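Local coordinates for protein 4'-phospho-dehydrooxetanocin synthase (Bacillus megaterium, PDB 5UL3) that catalyses the radical S-adenosylmethionine- and cobalamin-dependent oxidative ring contraction of dAMP to an oxetane aldehyde, a step in the biosynthesis of oxetanocin A, at residues G216-S221 with R323-R328; I546-P551 with G572-N577. All coordinates share one frame; numbering follows the deposited sequence.

Contact 1: G216-S221 with R323-R328; sequences GNVIPS and RDHKLR. With EDO (1,2-ethanediol), chain S; EDO (1,2-ethanediol), chain B.
A chi1 of -179° swings the imidazole of His325 away from its own backbone N and onto Val218 at the start of helix 218-222; Val218, its CG2 likewise anti to N, presents CB and CG2 to the ring. The contact joins the cobalamin-housing Rossmann fold to the partial TIM barrel of the radical SAM domain, His325 coming from the loop after strand 305-311. It is a CH-pi contact: Val218 CB lies 4.1 Å from the centroid of the His325 ring, 26° off its normal, and Val218 CA also stands over that face. Valine suits this place because branching at CB gives a compact apolar surface, in which CB and CG2 both meet the ring close to the helix backbone.

Imidazole fits because it offers a flat face to the helix and two ring nitrogens for polar partners. Asp238 O receives the hydrogen of His325 ND1 and is also bonded to Ser221 OG, so one carbonyl ties both segments together. His325 NE2 makes a weak hydrogen bond to cobalamin, and Lys326 NZ forms a salt bridge with the same cofactor. Asn217 OD1 approaches the ring obliquely, 3.6 Å from His325 NE2, with amide and ring planes 24° apart. The Asn217 amide is steadied by Ser184 OG at ND2, while its OD1 accepts a bent bond from Val218 N at 2.8 Å.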
ATOM      1  N   GLY A 216      -0.256  12.778 -10.836  1.00 25.10           N
ATOM      2  CA  GLY A 216      -1.351  11.955 -10.343  1.00 25.10           C
ATOM      3  C   GLY A 216      -1.076  11.468  -8.939  1.00 27.27           C
ATOM      4  O   GLY A 216      -0.098  11.894  -8.308  1.00 24.28           O
ATOM      5  N   ASN A 217      -1.909  10.531  -8.479  1.00 25.18           N
ATOM      6  CA  ASN A 217      -1.954  10.046  -7.102  1.00 24.99           C
ATOM      7  C   ASN A 217      -2.609  11.077  -6.180  1.00 24.61           C
ATOM      8  O   ASN A 217      -3.058  12.146  -6.618  1.00 25.39           O
ATOM      9  CB  ASN A 217      -0.572   9.640  -6.579  1.00 22.44           C
ATOM     10  CG  ASN A 217      -0.623   8.408  -5.673  1.00 29.50           C
ATOM     11  OD1 ASN A 217      -1.652   8.121  -5.045  1.00 27.78           O
ATOM     12  ND2 ASN A 217       0.488   7.676  -5.607  1.00 31.22           N
ATOM     13  N   VAL A 218      -2.690  10.741  -4.895  1.00 25.91           N
ATOM     14  CA  VAL A 218      -3.706  11.343  -4.029  1.00 28.18           C
ATOM     15  C   VAL A 218      -3.395  12.799  -3.654  1.00 27.77           C
ATOM     16  O   VAL A 218      -4.320  13.593  -3.439  1.00 29.30           O
ATOM     17  CB  VAL A 218      -3.885  10.470  -2.774  1.00 27.03           C
ATOM     18  CG1 VAL A 218      -2.619  10.469  -1.942  1.00 27.22           C
ATOM     19  CG2 VAL A 218      -5.113  10.932  -1.975  1.00 31.48           C
ATOM     20  N   ILE A 219      -2.124  13.187  -3.598  1.00 26.51           N
ATOM     21  CA  ILE A 219      -1.772  14.517  -3.085  1.00 30.07           C
ATOM     22  C   ILE A 219      -2.247  15.620  -4.036  1.00 31.37           C
ATOM     23  O   ILE A 219      -2.958  16.530  -3.580  1.00 30.28           O
ATOM     24  CB  ILE A 219      -0.266  14.602  -2.769  1.00 26.25           C
ATOM     25  CG1 ILE A 219       0.046  13.853  -1.469  1.00 33.32           C
ATOM     26  CG2 ILE A 219       0.206  16.041  -2.656  1.00 31.10           C
ATOM     27  CD1 ILE A 219      -0.853  14.251  -0.315  1.00 31.65           C
ATOM     28  N   PRO A 220      -1.937  15.598  -5.346  1.00 30.28           N
ATOM     29  CA  PRO A 220      -2.518  16.633  -6.228  1.00 28.12           C
ATOM     30  C   PRO A 220      -4.009  16.470  -6.461  1.00 30.05           C
ATOM     31  O   PRO A 220      -4.705  17.470  -6.696  1.00 32.34           O
ATOM     32  CB  PRO A 220      -1.730  16.475  -7.541  1.00 31.18           C
ATOM     33  CG  PRO A 220      -1.224  15.085  -7.511  1.00 30.10           C
ATOM     34  CD  PRO A 220      -0.955  14.763  -6.065  1.00 27.41           C
ATOM     35  N   SER A 221      -4.525  15.237  -6.431  1.00 29.74           N
ATOM     36  CA  SER A 221      -5.966  15.030  -6.552  1.00 29.74           C
ATOM     37  C   SER A 221      -6.722  15.763  -5.452  1.00 31.70           C
ATOM     38  O   SER A 221      -7.773  16.372  -5.697  1.00 31.45           O
ATOM     39  CB  SER A 221      -6.287  13.538  -6.490  1.00 25.61           C
ATOM     40  OG  SER A 221      -7.683  13.310  -6.644  1.00 29.45           O
ATOM     41  N   ARG A 323     -12.906   8.439   0.388  1.00 21.29           N
ATOM     42  CA  ARG A 323     -13.147   7.540  -0.731  1.00 25.57           C
ATOM     43  C   ARG A 323     -13.033   8.213  -2.100  1.00 27.55           C
ATOM     44  O   ARG A 323     -13.211   7.539  -3.116  1.00 26.78           O
ATOM     45  CB  ARG A 323     -14.523   6.866  -0.575  1.00 27.14           C
ATOM     46  CG  ARG A 323     -14.690   6.115   0.774  1.00 21.47           C
ATOM     47  CD  ARG A 323     -13.494   5.159   1.060  1.00 23.37           C
ATOM     48  NE  ARG A 323     -13.256   4.226  -0.049  1.00 25.39           N
ATOM     49  CZ  ARG A 323     -12.085   3.619  -0.260  1.00 25.18           C
ATOM     50  NH1 ARG A 323     -11.936   2.787  -1.296  1.00 22.97           N
ATOM     51  NH2 ARG A 323     -11.054   3.867   0.552  1.00 24.22           N
ATOM     52  N   ASP A 324     -12.703   9.509  -2.158  1.00 29.75           N
ATOM     53  CA  ASP A 324     -12.828  10.248  -3.417  1.00 30.10           C
ATOM     54  C   ASP A 324     -11.778   9.830  -4.436  1.00 32.11           C
ATOM     55  O   ASP A 324     -12.015   9.929  -5.642  1.00 28.42           O
ATOM     56  CB  ASP A 324     -12.720  11.751  -3.164  1.00 34.45           C
ATOM     57  CG  ASP A 324     -13.874  12.267  -2.340  1.00 40.42           C
ATOM     58  OD1 ASP A 324     -13.829  12.100  -1.106  1.00 42.89           O
ATOM     59  OD2 ASP A 324     -14.836  12.788  -2.938  1.00 48.17           O
ATOM     60  N   HIS A 325     -10.628   9.356  -3.973  1.00 25.86           N
ATOM     61  CA  HIS A 325      -9.548   8.954  -4.871  1.00 27.55           C
ATOM     62  C   HIS A 325      -9.605   7.460  -5.195  1.00 30.59           C
ATOM     63  O   HIS A 325      -9.394   7.063  -6.352  1.00 27.49           O
ATOM     64  CB  HIS A 325      -8.207   9.343  -4.231  1.00 24.55           C
ATOM     65  CG  HIS A 325      -6.991   9.000  -5.059  1.00 27.58           C
ATOM     66  ND1 HIS A 325      -6.735   9.566  -6.293  1.00 29.38           N
ATOM     67  CD2 HIS A 325      -5.962   8.156  -4.813  1.00 23.79           C
ATOM     68  CE1 HIS A 325      -5.606   9.072  -6.774  1.00 24.14           C
ATOM     69  NE2 HIS A 325      -5.109   8.227  -5.889  1.00 31.50           N
ATOM     70  N   LYS A 326      -9.923   6.626  -4.201  1.00 23.77           N
ATOM     71  CA  LYS A 326      -9.923   5.174  -4.351  1.00 25.60           C
ATOM     72  C   LYS A 326     -11.264   4.618  -4.815  1.00 27.27           C
ATOM     73  O   LYS A 326     -11.303   3.492  -5.318  1.00 25.63           O
ATOM     74  CB  LYS A 326      -9.522   4.516  -3.028  1.00 23.79           C
ATOM     75  CG  LYS A 326      -8.051   4.766  -2.636  1.00 25.58           C
ATOM     76  CD  LYS A 326      -7.128   3.777  -3.367  1.00 23.36           C
ATOM     77  CE  LYS A 326      -6.211   4.487  -4.346  1.00 28.07           C
ATOM     78  NZ  LYS A 326      -5.315   3.508  -5.084  1.00 25.64           N
ATOM     79  N   LEU A 327     -12.344   5.390  -4.651  1.00 26.20           N
ATOM     80  CA  LEU A 327     -13.694   5.126  -5.167  1.00 25.98           C
ATOM     81  C   LEU A 327     -14.494   4.174  -4.276  1.00 29.19           C
ATOM     82  O   LEU A 327     -13.952   3.540  -3.361  1.00 27.64           O
ATOM     83  CB  LEU A 327     -13.649   4.605  -6.610  1.00 25.11           C
ATOM     84  CG  LEU A 327     -12.865   5.458  -7.629  1.00 29.27           C
ATOM     85  CD1 LEU A 327     -13.149   4.971  -9.030  1.00 31.51           C
ATOM     86  CD2 LEU A 327     -13.183   6.945  -7.492  1.00 33.55           C
ATOM     87  N   ARG A 328     -15.802   4.075  -4.536  1.00 24.45           N
ATOM     88  CA  ARG A 328     -16.739   3.474  -3.593  1.00 26.83           C
ATOM     89  C   ARG A 328     -17.320   2.161  -4.079  1.00 24.67           C
ATOM     90  O   ARG A 328     -18.315   1.690  -3.513  1.00 25.28           O
ATOM     91  CB  ARG A 328     -17.875   4.460  -3.292  1.00 27.07           C
ATOM     92  CG  ARG A 328     -17.376   5.826  -2.877  1.00 33.52           C
ATOM     93  CD  ARG A 328     -18.141   6.964  -3.564  1.00 28.08           C
ATOM     94  NE  ARG A 328     -17.590   8.240  -3.126  1.00 36.01           N
ATOM     95  CZ  ARG A 328     -16.731   8.966  -3.834  1.00 34.83           C
ATOM     96  NH1 ARG A 328     -16.281  10.111  -3.347  1.00 37.21           N
ATOM     97  NH2 ARG A 328     -16.334   8.547  -5.032  1.00 37.00           N
TER
HETATM   98  C1  EDO S 818     -16.909   5.949  -6.930  1.00 26.59           C
HETATM   99  O1  EDO S 818     -17.493   7.235  -6.703  1.00 56.65           O
HETATM  100  C2  EDO S 818     -17.946   4.868  -7.023  1.00 28.50           C
HETATM  101  O2  EDO S 818     -17.407   3.756  -7.729  1.00 42.50           O
HETATM  102  C1  EDO B 826     -10.929  13.117  -6.607  1.00 48.85           C
HETATM  103  O1  EDO B 826     -10.220  13.433  -5.390  1.00 46.84           O
HETATM  104  C2  EDO B 826     -11.352  14.400  -7.324  1.00 49.62           C
HETATM  105  O2  EDO B 826     -10.240  15.280  -7.531  1.00 57.95           O

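Contact 2: I546-P551 with G572-N577; sequences ILMNTP and GKPDMN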
ATOM      1  N   ILE A 546      -6.842  13.338  10.729  1.00 28.87           N
ATOM      2  CA  ILE A 546      -8.071  13.594   9.994  1.00 30.07           C
ATOM      3  C   ILE A 546      -7.697  14.010   8.581  1.00 39.73           C
ATOM      4  O   ILE A 546      -7.153  15.099   8.364  1.00 33.66           O
ATOM      5  CB  ILE A 546      -8.923  14.658  10.697  1.00 32.35           C
ATOM      6  CG1 ILE A 546      -9.172  14.230  12.146  1.00 34.09           C
ATOM      7  CG2 ILE A 546     -10.230  14.853   9.959  1.00 29.00           C
ATOM      8  CD1 ILE A 546      -9.985  15.222  12.959  1.00 30.08           C
ATOM      9  N   LEU A 547      -7.977  13.139   7.614  1.00 32.72           N
ATOM     10  CA  LEU A 547      -7.608  13.451   6.244  1.00 30.74           C
ATOM     11  C   LEU A 547      -8.666  14.336   5.601  1.00 33.22           C
ATOM     12  O   LEU A 547      -9.799  14.448   6.084  1.00 32.70           O
ATOM     13  CB  LEU A 547      -7.422  12.170   5.423  1.00 27.98           C
ATOM     14  CG  LEU A 547      -6.305  11.197   5.813  1.00 36.52           C
ATOM     15  CD1 LEU A 547      -6.233  10.063   4.809  1.00 35.14           C
ATOM     16  CD2 LEU A 547      -4.957  11.895   5.929  1.00 38.92           C
ATOM     17  N   MET A 548      -8.280  14.966   4.491  1.00 32.11           N
ATOM     18  CA  MET A 548      -9.234  15.727   3.698  1.00 35.98           C
ATOM     19  C   MET A 548     -10.318  14.804   3.153  1.00 34.03           C
ATOM     20  O   MET A 548     -10.103  13.602   2.957  1.00 32.12           O
ATOM     21  CB  MET A 548      -8.523  16.441   2.535  1.00 34.66           C
ATOM     22  CG  MET A 548      -7.434  17.421   2.959  1.00 42.94           C
ATOM     23  SD  MET A 548      -6.494  18.063   1.540  1.00 38.46           S
ATOM     24  CE  MET A 548      -7.815  18.814   0.586  1.00 35.75           C
ATOM     25  N   ASN A 549     -11.501  15.374   2.930  1.00 32.05           N
ATOM     26  CA  ASN A 549     -12.611  14.706   2.254  1.00 30.96           C
ATOM     27  C   ASN A 549     -13.183  13.537   3.046  1.00 39.05           C
ATOM     28  O   ASN A 549     -13.787  12.630   2.462  1.00 39.73           O
ATOM     29  CB  ASN A 549     -12.206  14.225   0.853  1.00 31.94           C
ATOM     30  CG  ASN A 549     -11.866  15.371  -0.071  1.00 44.27           C
ATOM     31  OD1 ASN A 549     -12.522  16.414  -0.048  1.00 38.02           O
ATOM     32  ND2 ASN A 549     -10.831  15.194  -0.880  1.00 40.36           N
ATOM     33  N   THR A 550     -13.019  13.539   4.383  1.00 33.88           N
ATOM     34  CA  THR A 550     -13.553  12.466   5.200  1.00 29.01           C
ATOM     35  C   THR A 550     -14.852  12.883   5.878  1.00 28.95           C
ATOM     36  O   THR A 550     -15.010  14.042   6.272  1.00 31.52           O
ATOM     37  CB  THR A 550     -12.560  12.072   6.294  1.00 27.43           C
ATOM     38  OG1 THR A 550     -12.183  13.243   7.040  1.00 29.78           O
ATOM     39  CG2 THR A 550     -11.331  11.392   5.683  1.00 26.81           C
ATOM     40  N   PRO A 551     -15.767  11.927   6.063  1.00 28.47           N
ATOM     41  CA  PRO A 551     -16.906  12.173   6.959  1.00 24.80           C
ATOM     42  C   PRO A 551     -16.486  12.669   8.325  1.00 35.03           C
ATOM     43  O   PRO A 551     -17.172  13.518   8.907  1.00 31.43           O
ATOM     44  CB  PRO A 551     -17.580  10.792   7.036  1.00 31.36           C
ATOM     45  CG  PRO A 551     -17.257  10.148   5.741  1.00 29.93           C
ATOM     46  CD  PRO A 551     -15.834  10.593   5.449  1.00 24.15           C
ATOM     47  N   GLY A 572      -8.617  26.518   9.786  1.00 56.82           N
ATOM     48  CA  GLY A 572      -9.474  25.577   9.097  1.00 53.18           C
ATOM     49  C   GLY A 572      -8.899  24.987   7.827  1.00 50.22           C
ATOM     50  O   GLY A 572      -9.556  24.144   7.205  1.00 55.85           O
ATOM     51  N   LYS A 573      -7.693  25.387   7.430  1.00 54.64           N
ATOM     52  CA  LYS A 573      -7.161  24.958   6.143  1.00 53.14           C
ATOM     53  C   LYS A 573      -6.377  23.656   6.296  1.00 55.33           C
ATOM     54  O   LYS A 573      -5.685  23.458   7.298  1.00 51.56           O
ATOM     55  CB  LYS A 573      -6.258  26.039   5.548  1.00 59.37           C
ATOM     56  CG  LYS A 573      -6.995  27.321   5.131  1.00 57.62           C
ATOM     57  CD  LYS A 573      -6.027  28.463   4.834  1.00 70.82           C
ATOM     58  CE  LYS A 573      -4.920  28.026   3.880  1.00 79.05           C
ATOM     59  NZ  LYS A 573      -3.991  29.138   3.521  1.00 83.25           N
ATOM     60  N   PRO A 574      -6.473  22.747   5.332  1.00 49.90           N
ATOM     61  CA  PRO A 574      -5.724  21.491   5.419  1.00 44.35           C
ATOM     62  C   PRO A 574      -4.278  21.683   4.983  1.00 50.71           C
ATOM     63  O   PRO A 574      -3.906  22.690   4.380  1.00 54.53           O
ATOM     64  CB  PRO A 574      -6.475  20.572   4.452  1.00 47.24           C
ATOM     65  CG  PRO A 574      -6.977  21.502   3.403  1.00 48.70           C
ATOM     66  CD  PRO A 574      -7.314  22.803   4.124  1.00 52.56           C
ATOM     67  N   ASP A 575      -3.458  20.689   5.317  1.00 44.46           N
ATOM     68  CA  ASP A 575      -2.094  20.622   4.810  1.00 45.15           C
ATOM     69  C   ASP A 575      -2.115  19.961   3.435  1.00 53.99           C
ATOM     70  O   ASP A 575      -2.626  18.846   3.280  1.00 45.13           O
ATOM     71  CB  ASP A 575      -1.197  19.843   5.769  1.00 43.31           C
ATOM     72  CG  ASP A 575       0.241  19.753   5.287  1.00 51.22           C
ATOM     73  OD1 ASP A 575       0.624  20.522   4.382  1.00 55.01           O
ATOM     74  OD2 ASP A 575       0.994  18.913   5.819  1.00 53.68           O
ATOM     75  N   MET A 576      -1.564  20.657   2.439  1.00 45.06           N
ATOM     76  CA  MET A 576      -1.517  20.128   1.079  1.00 45.44           C
ATOM     77  C   MET A 576      -0.528  18.969   0.967  1.00 48.20           C
ATOM     78  O   MET A 576      -0.802  17.964   0.297  1.00 42.21           O
ATOM     79  CB  MET A 576      -1.148  21.270   0.135  1.00 59.60           C
ATOM     80  CG  MET A 576      -1.212  20.974  -1.327  1.00 61.38           C
ATOM     81  SD  MET A 576       0.374  21.214  -2.112  1.00 74.67           S
ATOM     82  CE  MET A 576       0.985  19.554  -1.929  1.00 36.13           C
ATOM     83  N   ASN A 577       0.623  19.090   1.630  1.00 38.16           N
ATOM     84  CA  ASN A 577       1.674  18.080   1.546  1.00 40.41           C
ATOM     85  C   ASN A 577       1.269  16.771   2.221  1.00 40.88           C
ATOM     86  O   ASN A 577       1.693  15.694   1.785  1.00 38.76           O
ATOM     87  CB  ASN A 577       2.961  18.651   2.160  1.00 41.40           C
ATOM     88  CG  ASN A 577       4.072  17.633   2.256  1.00 45.10           C
ATOM     89  OD1 ASN A 577       4.498  17.061   1.250  1.00 40.72           O
ATOM     90  ND2 ASN A 577       4.567  17.414   3.471  1.00 45.98           N
TER
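Met548 meets Pro574 through purely apolar packing, the two side chains crossing at about a right angle. Met548 CG sits 3.6 Å from Pro574 CB, and the thioether runs along the CB-CG edge of the pyrrolidine, SD at 3.8 Å from Pro574 CB and CE at 4.0 Å from Pro574 CG. The turn at chi3 (59°) takes CE off the line toward Pro574 CB and sets it beside Pro574 CG. An unbranched, flexible methionine can follow the rigid ring in this way; it also touches Phe222 and Ser223.

Hydrogen bonds act within each segment rather than between them. Leu547 to Thr550 form a type II beta turn, with Asn549 at its third position, where the positive phi suits asparagine. Thr550 OG1 bonds to Leu547 O at 2.8 Å; as N-cap residue, Thr550 also uses its hydroxyl to cap helix 551-563. In the other segment, Asp575 OD1 accepts from Asn577 N at 3.1 Å, an Asx turn in which the donor lies well above the carboxylate plane.

Backbone bonds anchor the first segment: Ile546 pairs with Tyr581 and Met548 with Gly579, strands 546-547 and 580-581 forming a two-stranded antiparallel sheet across the intervening helix 551-563. With no polar bond between the segments, their direct contact rests on shape and dispersion: the beta turn positions Met548, while Pro574 has its phi restricted by its own ring, just before the Asx turn.

In the fold
The two contacts have centres 13 Å apart, and both involve helix 218-222: contact 1 includes its first turn, beside cobalamin, and residues of contact 2 pack on it, Met548 touching Phe222 and Met576 touching Ile219. They touch directly where Asp324 OD1 lies 3.3 Å from Asn549 CB, and where Ile219 CD1 lies 3.6 Å from Asn577 O. The His325 side chain is about 3 Å from cobalamin and about 11 Å from the iron-sulfur cluster, whereas that of Met548 is about 9 Å from cobalamin. Contact 1 therefore belongs to the cofactor pocket; contact 2 lies farther from the cofactor, although its Leu547 touches cobalamin.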